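Local coordinates for histidine triad (HIT) protein (Sinorhizobium meliloti, PDB 3NRD) that probably binds nucleotides, and may cleave or transfer nucleotidyl groups as other histidine triad proteins do, at residues Ala58-Thr61 with Phe62-Leu66; Ala69-Lys72 with Lys73-Ala77; Asp103-Trp106 with Pro107-Trp111; Pro120-Glu123 with His124-Ala128. One frame throughout, in Å; residues are numbered along the deposited sequence. Where two conformers were deposited one is given.

Interaction 1 (Ala58-Thr61 with Phe62-Leu66)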
# COMPACT_ATOMS: atom_id res chain seq x y z
N ALA A 58 -6.64 -6.24 11.69
CA ALA A 58 -7.24 -5.08 12.34
C ALA A 58 -6.19 -4.28 13.09
O ALA A 58 -6.16 -3.05 12.97
CB ALA A 58 -8.37 -5.51 13.33
N MSE A 59 -5.37 -4.97 13.88
CA MSE A 59 -4.25 -4.37 14.61
C MSE A 59 -3.33 -3.64 13.64
O MSE A 59 -2.88 -2.51 13.92
CB MSE A 59 -3.39 -5.42 15.36
CG MSE A 59 -3.75 -5.80 16.84
SE MSE A 59 -3.84 -4.34 18.06
CE MSE A 59 -2.87 -2.96 17.19
N LEU A 60 -3.01 -4.30 12.52
CA LEU A 60 -2.11 -3.71 11.52
C LEU A 60 -2.72 -2.47 10.87
O LEU A 60 -2.01 -1.53 10.57
CB LEU A 60 -1.74 -4.71 10.42
CG LEU A 60 -0.92 -4.20 9.23
CD1 LEU A 60 0.42 -3.65 9.77
CD2 LEU A 60 -0.73 -5.31 8.16
N THR A 61 -4.01 -2.53 10.57
CA THR A 61 -4.74 -1.39 9.98
C THR A 61 -4.55 -0.16 10.82
O THR A 61 -4.11 0.87 10.33
CB THR A 61 -6.25 -1.74 9.82
OG1 THR A 61 -6.35 -2.82 8.90
CG2 THR A 61 -7.08 -0.55 9.35
N PHE A 62 -4.83 -0.29 12.09
CA PHE A 62 -4.86 0.88 12.98
C PHE A 62 -3.49 1.32 13.41
O PHE A 62 -3.30 2.50 13.62
CB PHE A 62 -5.80 0.60 14.14
CG PHE A 62 -7.22 0.55 13.68
CD1 PHE A 62 -7.82 1.68 13.15
CD2 PHE A 62 -7.92 -0.61 13.68
CE1 PHE A 62 -9.09 1.65 12.66
CE2 PHE A 62 -9.20 -0.64 13.22
CZ PHE A 62 -9.79 0.49 12.72
N GLU A 63 -2.57 0.38 13.55
CA GLU A 63 -1.15 0.72 13.74
C GLU A 63 -0.66 1.47 12.51
O GLU A 63 -0.01 2.48 12.66
CB GLU A 63 -0.28 -0.51 14.06
CG GLU A 63 -0.39 -0.91 15.54
CD GLU A 63 0.45 -2.15 15.94
OE1 GLU A 63 1.29 -2.61 15.15
OE2 GLU A 63 0.27 -2.66 17.07
N THR A 64 -0.99 0.97 11.31
CA THR A 64 -0.56 1.64 10.06
C THR A 64 -1.10 3.08 9.98
O THR A 64 -0.35 4.00 9.68
CB THR A 64 -0.97 0.86 8.82
OG1 THR A 64 -0.26 -0.39 8.78
CG2 THR A 64 -0.63 1.64 7.54
N ASN A 65 -2.37 3.23 10.34
CA ASN A 65 -3.11 4.45 10.19
C ASN A 65 -2.73 5.45 11.27
O ASN A 65 -2.64 6.65 10.98
CB ASN A 65 -4.62 4.17 10.12
CG ASN A 65 -5.02 3.41 8.83
OD1 ASN A 65 -4.19 3.23 7.94
ND2 ASN A 65 -6.26 2.93 8.75
N LEU A 66 -2.50 4.95 12.50
CA LEU A 66 -1.93 5.77 13.56
C LEU A 66 -0.57 6.30 13.16
O LEU A 66 -0.29 7.45 13.36
CB LEU A 66 -1.82 4.98 14.87
CG LEU A 66 -1.39 5.68 16.14
CD1 LEU A 66 -2.56 6.41 16.79
CD2 LEU A 66 -0.76 4.65 17.11
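Thr64 doubles its hold on Leu60, one turn earlier in helix 54-75: its backbone N and its hydroxyl both donate to Leu60 O, each at 2.8 Å, and they arrive from opposite faces of the carbonyl plane. With OG1 lying beside its own backbone N (chi1 -66°), the hydroxyl folds back onto the preceding turn, so a buried threonine spends its polar group inside the helix while its side chain packs on Leu39, Val94 and Val96. Leu60 CD1 packs 3.5 Å from the same OG1. The other backbone bonds are ordinary helical ones, such as Glu63 N to Met59 O at 2.9 Å. Glu63 carries its carboxylate past the selenomethionine methyl, Met59 CE lying 3.2 Å from OE2, to accept from the N-H groups of Leu23 and Cys24. On another side of the helix, Thr61 CG2 sits 4.2 Å from the Phe62 ring centroid, almost on the ring normal, a CH-pi contact. Were Phe62 replaced by alanine, the Thr61 methyl would probably lose its aromatic cover and Gln57 of the second subunit would have less to pack on. Thr61 OG1 bonds to Gln57 O of its own chain and to Thr61 OG1 of the second subunit, while Asn65 ND2 donates to Gln57 OE1 of that subunit. The polar groups of Thr61, Glu63 and Thr64, with Asn65 ND2, are thus paired within the chain or across the dimer.

Interaction 2 (Ala69-Lys72 with Lys73-Ala77)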
# COMPACT_ATOMS: atom_id res chain seq x y z
N ALA A 69 -0.95 8.98 10.21
CA ALA A 69 -1.40 10.27 10.78
C ALA A 69 -0.26 10.94 11.53
O ALA A 69 0.01 12.12 11.34
CB ALA A 69 -2.63 10.08 11.69
N GLY A 70 0.47 10.14 12.32
CA GLY A 70 1.62 10.64 13.07
C GLY A 70 2.74 11.14 12.17
O GLY A 70 3.28 12.21 12.41
N LEU A 71 3.06 10.37 11.15
CA LEU A 71 4.11 10.75 10.21
C LEU A 71 3.74 12.03 9.50
O LEU A 71 4.61 12.89 9.35
CB LEU A 71 4.37 9.62 9.19
CG LEU A 71 5.44 9.85 8.13
CD1 LEU A 71 6.79 10.17 8.75
CD2 LEU A 71 5.55 8.61 7.18
N LYS A 72 2.47 12.17 9.10
CA LYS A 72 2.02 13.36 8.41
C LYS A 72 2.12 14.57 9.31
O LYS A 72 2.57 15.63 8.89
CB LYS A 72 0.59 13.22 7.87
CG LYS A 72 0.20 14.32 6.86
CD LYS A 72 -1.22 14.08 6.26
CE LYS A 72 -1.70 15.18 5.25
NZ LYS A 72 -2.80 14.69 4.29
N LYS A 73 1.70 14.41 10.56
CA LYS A 73 1.82 15.49 11.55
C LYS A 73 3.30 15.88 11.79
O LYS A 73 3.63 17.06 11.76
CB LYS A 73 1.10 15.10 12.86
CG LYS A 73 0.86 16.28 13.78
CD LYS A 73 0.14 15.92 15.08
CE LYS A 73 0.02 17.17 15.98
NZ LYS A 73 -0.46 16.83 17.36
N ALA A 74 4.16 14.89 11.98
CA ALA A 74 5.59 15.16 12.28
C ALA A 74 6.34 15.82 11.10
O ALA A 74 7.23 16.64 11.34
CB ALA A 74 6.30 13.88 12.71
N THR A 75 5.93 15.54 9.86
CA THR A 75 6.65 16.05 8.68
C THR A 75 6.00 17.28 8.02
O THR A 75 6.64 17.97 7.25
CB THR A 75 6.74 14.98 7.59
OG1 THR A 75 5.42 14.58 7.26
CG2 THR A 75 7.56 13.77 8.07
N GLY A 76 4.73 17.55 8.30
CA GLY A 76 3.98 18.54 7.52
C GLY A 76 3.75 18.10 6.06
O GLY A 76 3.57 18.93 5.19
N ALA A 77 3.77 16.78 5.81
CA ALA A 77 3.65 16.23 4.48
C ALA A 77 2.30 16.57 3.83
O ALA A 77 1.29 16.63 4.52
CB ALA A 77 3.81 14.70 4.54
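An ST turn closes the C-terminal end of helix 54-75, with Thr75 reaching back to Leu71 and forward to Ala77. Its OG1 donates to Leu71 O at 2.8 Å and accepts from Ala77 N at 3.1 Å, a double role that suits a hydroxyl. The backbone N of Thr75 also donates to Leu71 O, at 3.0 Å, and the two donors approach from opposite faces of that carbonyl. The two hydroxyl bonds follow from chi1 of 58°, which sets OG1 between the backbone N and the carbonyl carbon and turns CG2 toward Leu71 CD1, 3.7 Å away. A valine in place of Thr75 would probably leave Ala77 N without this acceptor and Leu71 O with one donor fewer, weakening the turn that ends the helix. Gly76 follows with a positive phi of 67°, a backbone shape easily taken without a side chain, and its N makes a weak bond of 2.9 Å to Lys72 O. Ala77 N adds a second weak bond to that carbonyl. Lys72 extends its chain alongside the exit, CE passing 3.4 Å from Ala77 O, and its NZ forms a salt bridge with Glu48 of the second subunit. Leu71 points its branches into the core between Ile80 and Val96 of the sheet and Phe127 of helix 121-134. Leu71 O and Lys72 O are thus met locally, by the residues that end the helix, whereas the last carbonyls, Ala74 O and Thr75 O, are taken by the side chains of Arg130 and Arg100.

Interaction 3 (Asp103-Trp106 with Pro107-Trp111)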
# COMPACT_ATOMS: atom_id res chain seq x y z
N ASP A 103 9.16 16.63 -4.14
CA ASP A 103 10.09 15.71 -3.46
C ASP A 103 10.65 14.79 -4.54
O ASP A 103 10.21 14.87 -5.67
CB ASP A 103 9.43 14.99 -2.25
CG ASP A 103 8.47 13.88 -2.64
OD1 ASP A 103 8.41 13.42 -3.78
OD2 ASP A 103 7.71 13.44 -1.75
N PRO A 104 11.64 13.95 -4.21
CA PRO A 104 12.26 13.22 -5.30
C PRO A 104 11.29 12.25 -5.99
O PRO A 104 10.58 11.51 -5.33
CB PRO A 104 13.41 12.48 -4.60
CG PRO A 104 13.82 13.44 -3.56
CD PRO A 104 12.47 13.85 -3.00
N ASN A 105 11.22 12.40 -7.31
CA ASN A 105 10.37 11.62 -8.21
C ASN A 105 8.86 11.90 -8.09
O ASN A 105 8.07 11.20 -8.72
CB ASN A 105 10.63 10.12 -8.02
CG ASN A 105 10.27 9.30 -9.28
OD1 ASN A 105 10.58 9.71 -10.40
ND2 ASN A 105 9.64 8.15 -9.08
N TRP A 106 8.47 12.93 -7.34
CA TRP A 106 7.08 13.31 -7.29
C TRP A 106 6.55 13.51 -8.70
O TRP A 106 7.24 14.13 -9.52
CB TRP A 106 6.90 14.62 -6.52
CG TRP A 106 5.50 15.08 -6.52
CD1 TRP A 106 4.88 15.90 -7.45
CD2 TRP A 106 4.52 14.76 -5.56
NE1 TRP A 106 3.58 16.11 -7.09
CE2 TRP A 106 3.33 15.42 -5.94
CE3 TRP A 106 4.52 13.99 -4.40
CZ2 TRP A 106 2.14 15.32 -5.19
CZ3 TRP A 106 3.35 13.91 -3.66
CH2 TRP A 106 2.18 14.56 -4.06
N PRO A 107 5.33 12.99 -9.00
CA PRO A 107 4.39 12.23 -8.18
C PRO A 107 4.57 10.71 -8.21
O PRO A 107 3.71 10.00 -7.68
CB PRO A 107 3.04 12.62 -8.79
CG PRO A 107 3.32 12.75 -10.21
CD PRO A 107 4.77 13.23 -10.34
N GLY A 108 5.67 10.20 -8.75
CA GLY A 108 5.87 8.76 -8.88
C GLY A 108 6.20 8.09 -7.56
O GLY A 108 6.31 8.75 -6.50
N PRO A 109 6.38 6.77 -7.59
CA PRO A 109 6.70 6.03 -6.38
C PRO A 109 8.16 6.21 -5.90
O PRO A 109 9.05 6.51 -6.71
CB PRO A 109 6.48 4.60 -6.81
CG PRO A 109 6.74 4.61 -8.31
CD PRO A 109 6.29 5.90 -8.79
N VAL A 110 8.38 6.06 -4.59
CA VAL A 110 9.75 6.09 -4.05
C VAL A 110 10.50 4.80 -4.41
O VAL A 110 11.71 4.84 -4.65
CB VAL A 110 9.78 6.36 -2.52
CG1 VAL A 110 8.92 7.57 -2.20
CG2 VAL A 110 9.35 5.12 -1.69
N TRP A 111 9.75 3.70 -4.54
CA TRP A 111 10.30 2.36 -4.70
C TRP A 111 11.03 2.23 -6.02
O TRP A 111 10.48 2.54 -7.08
CB TRP A 111 9.17 1.32 -4.61
CG TRP A 111 8.42 1.41 -3.31
CD1 TRP A 111 8.91 1.11 -2.08
CD2 TRP A 111 7.09 1.88 -3.11
NE1 TRP A 111 7.97 1.36 -1.12
CE2 TRP A 111 6.84 1.83 -1.72
CE3 TRP A 111 6.08 2.32 -3.97
CZ2 TRP A 111 5.61 2.19 -1.17
CZ3 TRP A 111 4.87 2.70 -3.41
CH2 TRP A 111 4.64 2.63 -2.03
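Asn105 and Gly108 are joined by a backbone bond, Gly108 N to Asn105 O at 2.6 Å, just where a type II beta turn from Asp103 to Trp106 runs into a cis peptide before Pro107. These bends belong to the loop that follows strand 94-99 of the HIT fold and leads to helix 121-134. Asn105 takes the third place of the turn with a positive phi of 70°, a conformation asparagine tolerates better than most residues. Its CG stands anti to the backbone N (chi1 -155°), which carries the amide across the bend: ND2 donates to Pro109 O at 2.9 Å, close to its own amide plane. Glycine suits position 108 because a beta carbon there would clash with Asn105 ND2. The Gly108 carbonyl accepts from Arg99, whose NE makes a salt bridge with Asp103, tying the loop to the end of the strand. Pro107 O accepts from Asn87 of the second subunit, and Trp106 packs on Arg90 of that subunit, so the loop also belongs to the dimer interface. A proline after an aromatic residue is well suited to the cis form, because its ring can then lie over the aromatic face. Here Pro107 CB stands 3.9 Å from the centroid of the five-membered ring of Trp106, only 7° off the normal.

Interaction 4 (Pro120-Glu123 with His124-Ala128)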
# COMPACT_ATOMS: atom_id res chain seq x y z
N PRO A 120 22.02 10.94 8.37
CA PRO A 120 22.98 11.22 9.45
C PRO A 120 22.47 10.70 10.79
O PRO A 120 21.27 10.72 11.02
CB PRO A 120 23.09 12.74 9.44
CG PRO A 120 22.83 13.13 8.00
CD PRO A 120 21.80 12.12 7.51
N GLU A 121 23.39 10.19 11.61
CA GLU A 121 23.09 9.55 12.89
C GLU A 121 22.15 10.40 13.75
O GLU A 121 21.02 10.00 14.04
CB GLU A 121 24.42 9.24 13.60
CG GLU A 121 24.37 8.79 15.04
CD GLU A 121 23.65 7.50 15.25
OE1 GLU A 121 23.59 6.70 14.28
OE2 GLU A 121 23.16 7.27 16.38
N GLU A 122 22.64 11.57 14.15
CA GLU A 122 21.86 12.41 15.07
C GLU A 122 20.51 12.85 14.47
O GLU A 122 19.49 12.84 15.18
CB GLU A 122 22.63 13.64 15.59
CG GLU A 122 21.72 14.61 16.38
CD GLU A 122 22.47 15.50 17.30
OE1 GLU A 122 23.09 16.47 16.82
OE2 GLU A 122 22.40 15.23 18.52
N GLU A 123 20.52 13.20 13.17
CA GLU A 123 19.29 13.60 12.51
C GLU A 123 18.22 12.49 12.55
O GLU A 123 17.05 12.80 12.82
CB GLU A 123 19.57 14.06 11.08
CG GLU A 123 20.07 15.50 11.06
CD GLU A 123 20.86 15.83 9.82
OE1 GLU A 123 20.39 15.49 8.72
OE2 GLU A 123 21.94 16.45 9.95
N HIS A 124 18.59 11.23 12.32
CA HIS A 124 17.56 10.16 12.47
C HIS A 124 17.13 9.91 13.91
O HIS A 124 15.97 9.55 14.14
CB HIS A 124 17.87 8.83 11.72
CG HIS A 124 19.02 8.04 12.21
ND1 HIS A 124 18.98 7.30 13.38
CD2 HIS A 124 20.20 7.72 11.61
CE1 HIS A 124 20.10 6.63 13.51
NE2 HIS A 124 20.86 6.85 12.44
N ARG A 125 18.02 10.15 14.87
CA ARG A 125 17.62 10.06 16.28
C ARG A 125 16.58 11.14 16.62
O ARG A 125 15.57 10.85 17.26
CB ARG A 125 18.83 10.09 17.24
CG ARG A 125 19.69 8.80 17.20
CD ARG A 125 20.44 8.53 18.51
NE ARG A 125 21.12 9.73 19.01
CZ ARG A 125 22.36 10.13 18.71
NH1 ARG A 125 23.19 9.42 17.94
NH2 ARG A 125 22.80 11.28 19.23
N THR A 126 16.81 12.36 16.14
CA THR A 126 15.88 13.47 16.35
C THR A 126 14.55 13.18 15.67
O THR A 126 13.49 13.30 16.28
CB THR A 126 16.48 14.82 15.84
OG1 THR A 126 17.68 15.10 16.57
CG2 THR A 126 15.53 16.01 16.04
N PHE A 127 14.61 12.77 14.41
CA PHE A 127 13.39 12.42 13.68
C PHE A 127 12.60 11.25 14.32
O PHE A 127 11.36 11.32 14.39
CB PHE A 127 13.69 12.09 12.22
CG PHE A 127 12.45 11.96 11.38
CD1 PHE A 127 11.59 13.05 11.23
CD2 PHE A 127 12.13 10.75 10.76
CE1 PHE A 127 10.42 12.94 10.46
CE2 PHE A 127 10.97 10.64 9.99
CZ PHE A 127 10.11 11.73 9.85
N ALA A 128 13.30 10.22 14.79
CA ALA A 128 12.63 9.10 15.48
C ALA A 128 11.85 9.67 16.66
O ALA A 128 10.65 9.37 16.80
CB ALA A 128 13.61 8.00 15.93
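His124 folds its ring back over Glu121 and Pro120, the start of helix 121-134. From CB, 4.0 Å from Pro120 O, a chi1 of 67° sends the side chain between the backbone N and the carbonyl carbon, a setting rare in helices. CG then comes within 3.3 Å of Glu121 O, which lies over the centre of one ring face, with ND1 at 3.4 Å and CE1 at 3.5 Å from that same oxygen. CD2 passes 3.2 Å from Pro120 O, the carbonyl that also accepts from His124 N, and NE2 ends 3.3 Å from Glu121 OE1. Ile16 and Leu28 of the sheet and Trp119 pack on this side chain. Arg125 bends at chi3 toward Glu121. In one modelled conformer of Glu121, NH1 donates to OE2 at 2.7 Å, nearly in the guanidinium plane; a second conformer makes this salt bridge uncertain. Thr126 N and OG1 both donate to Glu122 O, the hydroxyl from above the carbonyl plane. Pro120 at the N-cap, where its missing N-H costs nothing, glutamates in the first turn, where their charge probably suits the helix dipole, and a Glu-Arg pair four residues apart are typical of a helix N-terminus.

Interactions 1 and 2 follow one another on helix 54-75, their centres 16 Å apart, the first along its length and the second at its C-terminal end. Interaction 3 comes next, in the loop after strand 94-99, and interaction 4 opens helix 121-134. Only interactions 2 and 4 touch: Phe127 CZ packs 3.7 Å from Thr75 CG2, bringing the two helices together. Interaction 3 has no touch with the other three, its centre about 17 Å from that of interaction 2 and about 24 Å from that of interaction 1. Interactions 1, 2 and 3 all meet the second subunit, whereas interaction 4 does not, so helix 54-75 and the loop after strand 94-99 both contribute to the dimer interface.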